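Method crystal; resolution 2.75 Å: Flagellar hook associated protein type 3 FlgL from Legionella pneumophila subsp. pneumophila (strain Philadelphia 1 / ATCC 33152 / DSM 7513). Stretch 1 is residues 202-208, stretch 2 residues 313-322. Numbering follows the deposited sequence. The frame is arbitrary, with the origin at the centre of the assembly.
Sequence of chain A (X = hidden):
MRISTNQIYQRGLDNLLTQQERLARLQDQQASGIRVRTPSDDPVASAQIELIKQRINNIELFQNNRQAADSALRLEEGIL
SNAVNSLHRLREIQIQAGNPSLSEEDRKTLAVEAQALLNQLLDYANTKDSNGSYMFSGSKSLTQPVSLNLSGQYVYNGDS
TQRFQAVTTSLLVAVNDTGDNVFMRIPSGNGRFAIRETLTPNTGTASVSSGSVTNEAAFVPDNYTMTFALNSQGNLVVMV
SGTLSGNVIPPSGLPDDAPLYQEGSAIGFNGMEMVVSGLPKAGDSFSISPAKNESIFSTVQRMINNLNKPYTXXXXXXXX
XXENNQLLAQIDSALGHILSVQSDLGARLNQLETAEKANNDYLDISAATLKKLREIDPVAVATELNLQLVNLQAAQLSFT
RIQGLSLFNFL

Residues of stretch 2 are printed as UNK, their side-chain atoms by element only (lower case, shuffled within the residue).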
# COMPACT_ATOMS: atom_id res chain seq x y z
N ASN A 202 -5.34 -1.20 28.74
CA ASN A 202 -4.51 -2.14 29.43
C ASN A 202 -4.15 -1.59 30.80
O ASN A 202 -4.07 -0.38 31.01
CB ASN A 202 -3.29 -2.50 28.57
CG ASN A 202 -3.67 -3.29 27.33
OD1 ASN A 202 -4.70 -3.98 27.29
ND2 ASN A 202 -2.85 -3.18 26.31
N THR A 203 -3.99 -2.50 31.75
CA THR A 203 -3.68 -2.16 33.12
C THR A 203 -2.18 -2.30 33.38
O THR A 203 -1.65 -1.61 34.26
CB THR A 203 -4.50 -3.03 34.08
OG1 THR A 203 -3.97 -4.35 34.11
CG2 THR A 203 -5.98 -3.11 33.63
N GLY A 204 -1.51 -3.15 32.58
CA GLY A 204 -0.08 -3.46 32.71
C GLY A 204 0.87 -2.61 31.86
O GLY A 204 0.48 -1.55 31.39
N THR A 205 2.12 -3.05 31.69
CA THR A 205 3.13 -2.21 30.97
C THR A 205 3.62 -2.83 29.65
O THR A 205 4.71 -2.55 29.16
CB THR A 205 4.35 -1.89 31.86
OG1 THR A 205 4.93 -3.10 32.38
CG2 THR A 205 3.92 -0.98 32.98
N ALA A 206 2.76 -3.64 29.07
CA ALA A 206 3.10 -4.35 27.85
C ALA A 206 3.16 -3.44 26.63
O ALA A 206 2.30 -2.58 26.46
CB ALA A 206 2.07 -5.45 27.64
N SER A 207 4.15 -3.67 25.77
CA SER A 207 4.26 -2.97 24.48
C SER A 207 4.58 -3.98 23.38
O SER A 207 5.07 -5.06 23.69
CB SER A 207 5.33 -1.86 24.54
OG SER A 207 6.02 -1.86 25.80
N VAL A 208 4.32 -3.65 22.12
CA VAL A 208 4.54 -4.62 21.03
C VAL A 208 5.29 -4.04 19.83
O VAL A 208 4.99 -2.93 19.37
CB VAL A 208 3.19 -5.19 20.49
CG1 VAL A 208 3.43 -6.43 19.65
CG2 VAL A 208 2.23 -5.51 21.63
N UNK A 313 3.59 8.54 34.20
CA UNK A 313 3.71 7.26 34.88
C UNK A 313 4.05 6.13 33.89
O UNK A 313 3.50 6.10 32.79
c UNK A 313 2.38 6.93 35.62
o UNK A 313 1.52 6.09 34.86
N UNK A 314 4.94 5.22 34.31
CA UNK A 314 5.29 3.98 33.58
C UNK A 314 4.16 3.28 32.84
O UNK A 314 4.40 2.61 31.84
o UNK A 314 7.19 3.24 34.85
c UNK A 314 5.85 2.94 34.54
N UNK A 315 2.95 3.40 33.37
CA UNK A 315 1.78 2.73 32.78
C UNK A 315 1.25 3.52 31.58
O UNK A 315 0.84 2.94 30.58
c UNK A 315 -0.18 1.30 33.40
c UNK A 315 1.18 2.37 35.24
c UNK A 315 0.64 2.51 33.81
N UNK A 316 1.24 4.84 31.69
CA UNK A 316 0.91 5.71 30.58
C UNK A 316 1.98 5.59 29.46
O UNK A 316 1.65 5.59 28.28
c UNK A 316 -0.26 7.45 32.14
c UNK A 316 0.79 7.17 31.05
o UNK A 316 -0.82 9.31 33.56
c UNK A 316 0.10 8.67 32.99
o UNK A 316 1.30 8.99 33.11
N UNK A 317 3.25 5.49 29.84
CA UNK A 317 4.37 5.38 28.88
C UNK A 317 4.44 4.09 28.06
O UNK A 317 5.21 4.00 27.11
c UNK A 317 7.60 8.42 31.29
n UNK A 317 8.97 8.95 31.08
c UNK A 317 5.98 6.92 30.14
c UNK A 317 5.71 5.53 29.60
c UNK A 317 7.41 7.06 30.64
N UNK A 318 3.70 3.07 28.43
CA UNK A 318 3.75 1.83 27.69
C UNK A 318 2.61 1.78 26.69
O UNK A 318 2.66 1.01 25.72
c UNK A 318 3.68 0.65 28.62
N UNK A 319 1.58 2.59 26.93
CA UNK A 319 0.45 2.67 25.99
C UNK A 319 0.82 3.57 24.83
O UNK A 319 0.13 3.62 23.83
c UNK A 319 -0.82 3.16 26.69
N UNK A 320 1.94 4.27 25.00
CA UNK A 320 2.58 5.04 23.96
C UNK A 320 3.39 4.19 23.01
O UNK A 320 3.34 4.42 21.79
c UNK A 320 3.57 6.02 24.60
c UNK A 320 4.50 6.65 23.61
o UNK A 320 2.84 7.04 25.26
N UNK A 321 4.16 3.23 23.55
CA UNK A 321 5.19 2.55 22.78
C UNK A 321 4.58 1.70 21.69
O UNK A 321 4.98 1.77 20.54
n UNK A 321 9.60 2.53 23.61
c UNK A 321 6.12 1.72 23.67
o UNK A 321 8.06 3.69 22.40
c UNK A 321 8.41 2.64 22.99
c UNK A 321 7.50 1.42 23.05
N UNK A 322 3.57 0.92 22.03
CA UNK A 322 2.99 0.06 21.02
C UNK A 322 2.65 0.79 19.72
O UNK A 322 2.89 0.29 18.61
o UNK A 322 2.00 -1.32 22.72
c UNK A 322 1.12 -1.45 20.45
c UNK A 322 1.71 -0.56 21.53

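Position 313 carries one carbon and then one oxygen, and nothing of it reaches stretch 1. This is Ser313. Its short hydroxyl caps the turn ahead: Ser313 OG accepts two weak hydrogen bonds, from the backbone N of 315 and from that of 316.

Position 314 again has one carbon bearing one oxygen, and its backbone O lies 3.8 Å from Thr205 CG2. It is Ser314, whose small polar side chain sits at an exposed site without reaching the contact distance its backbone achieves.

At 315 one carbon carries two more, a branched hydrocarbon, and one of these lies against the backbone oxygens of Thr203 and Gly204: Val315. Its CG1 packs 3.4 Å from Thr203 O and 3.5 Å from Gly204 O, a van der Waals contact with the loop backbone.

Position 316 shows three carbons, the last carrying two oxygens, and points away from stretch 1. The carboxylate identifies Glu316. Its OE1 accepts a hydrogen bond from Ser313 N at 2.6 Å, so the serine and the glutamate each bind the other's backbone N through a side chain.

Position 317 has four carbons in a row ending in nitrogen, all beyond contact range. It is Lys317, whose long chain can keep its amine away from this interface.

Position 318 has a single carbon directed toward stretch 1, where it meets the backbone and side chain of Thr205: Ala318. Its CB comes within 3.4 Å of Thr205 O and 4.2 Å of Thr205 CB, and the small methyl suits so close an approach while being buried.

Position 319 also has one carbon, but it points away and is exposed. Ala319 is a compact residue well suited to a helical segment.

Position 320 has one carbon carrying an oxygen and a carbon, and it too points away, making no contact with stretch 1. This is Thr320; the site is buried, which a compact side chain with both a methyl and a hydroxyl can accommodate.

Position 321 has three carbons, the third bearing an oxygen and a nitrogen; its CB touches Ser207 CB at 3.8 Å, while the far end leads away. Hence Gln321: the aliphatic base serves the contact and the polar amide lies outside it.

Position 322 repeats the carbon with one oxygen and one carbon, the oxygen near Val208 N and the carbon near the Val208 side chain: Thr322. Its OG1 accepts a weak hydrogen bond from Val208 N at 3.3 Å, and its CG2 lies 4.3 Å from Val208 CB. Threonine thus supplies both polar and nonpolar contacts at this buried site.

The contact works mainly by packing. Val315, Ala318 and Thr322 meet successive parts of stretch 1, from the loop at Thr203 to the strand at Val208. Together the stretches bury 387 Å², both sides summed, and the weak bond from Val208 to Thr322 is their only hydrogen bond.

Stretch 2 313-322: SSVEKAATQT
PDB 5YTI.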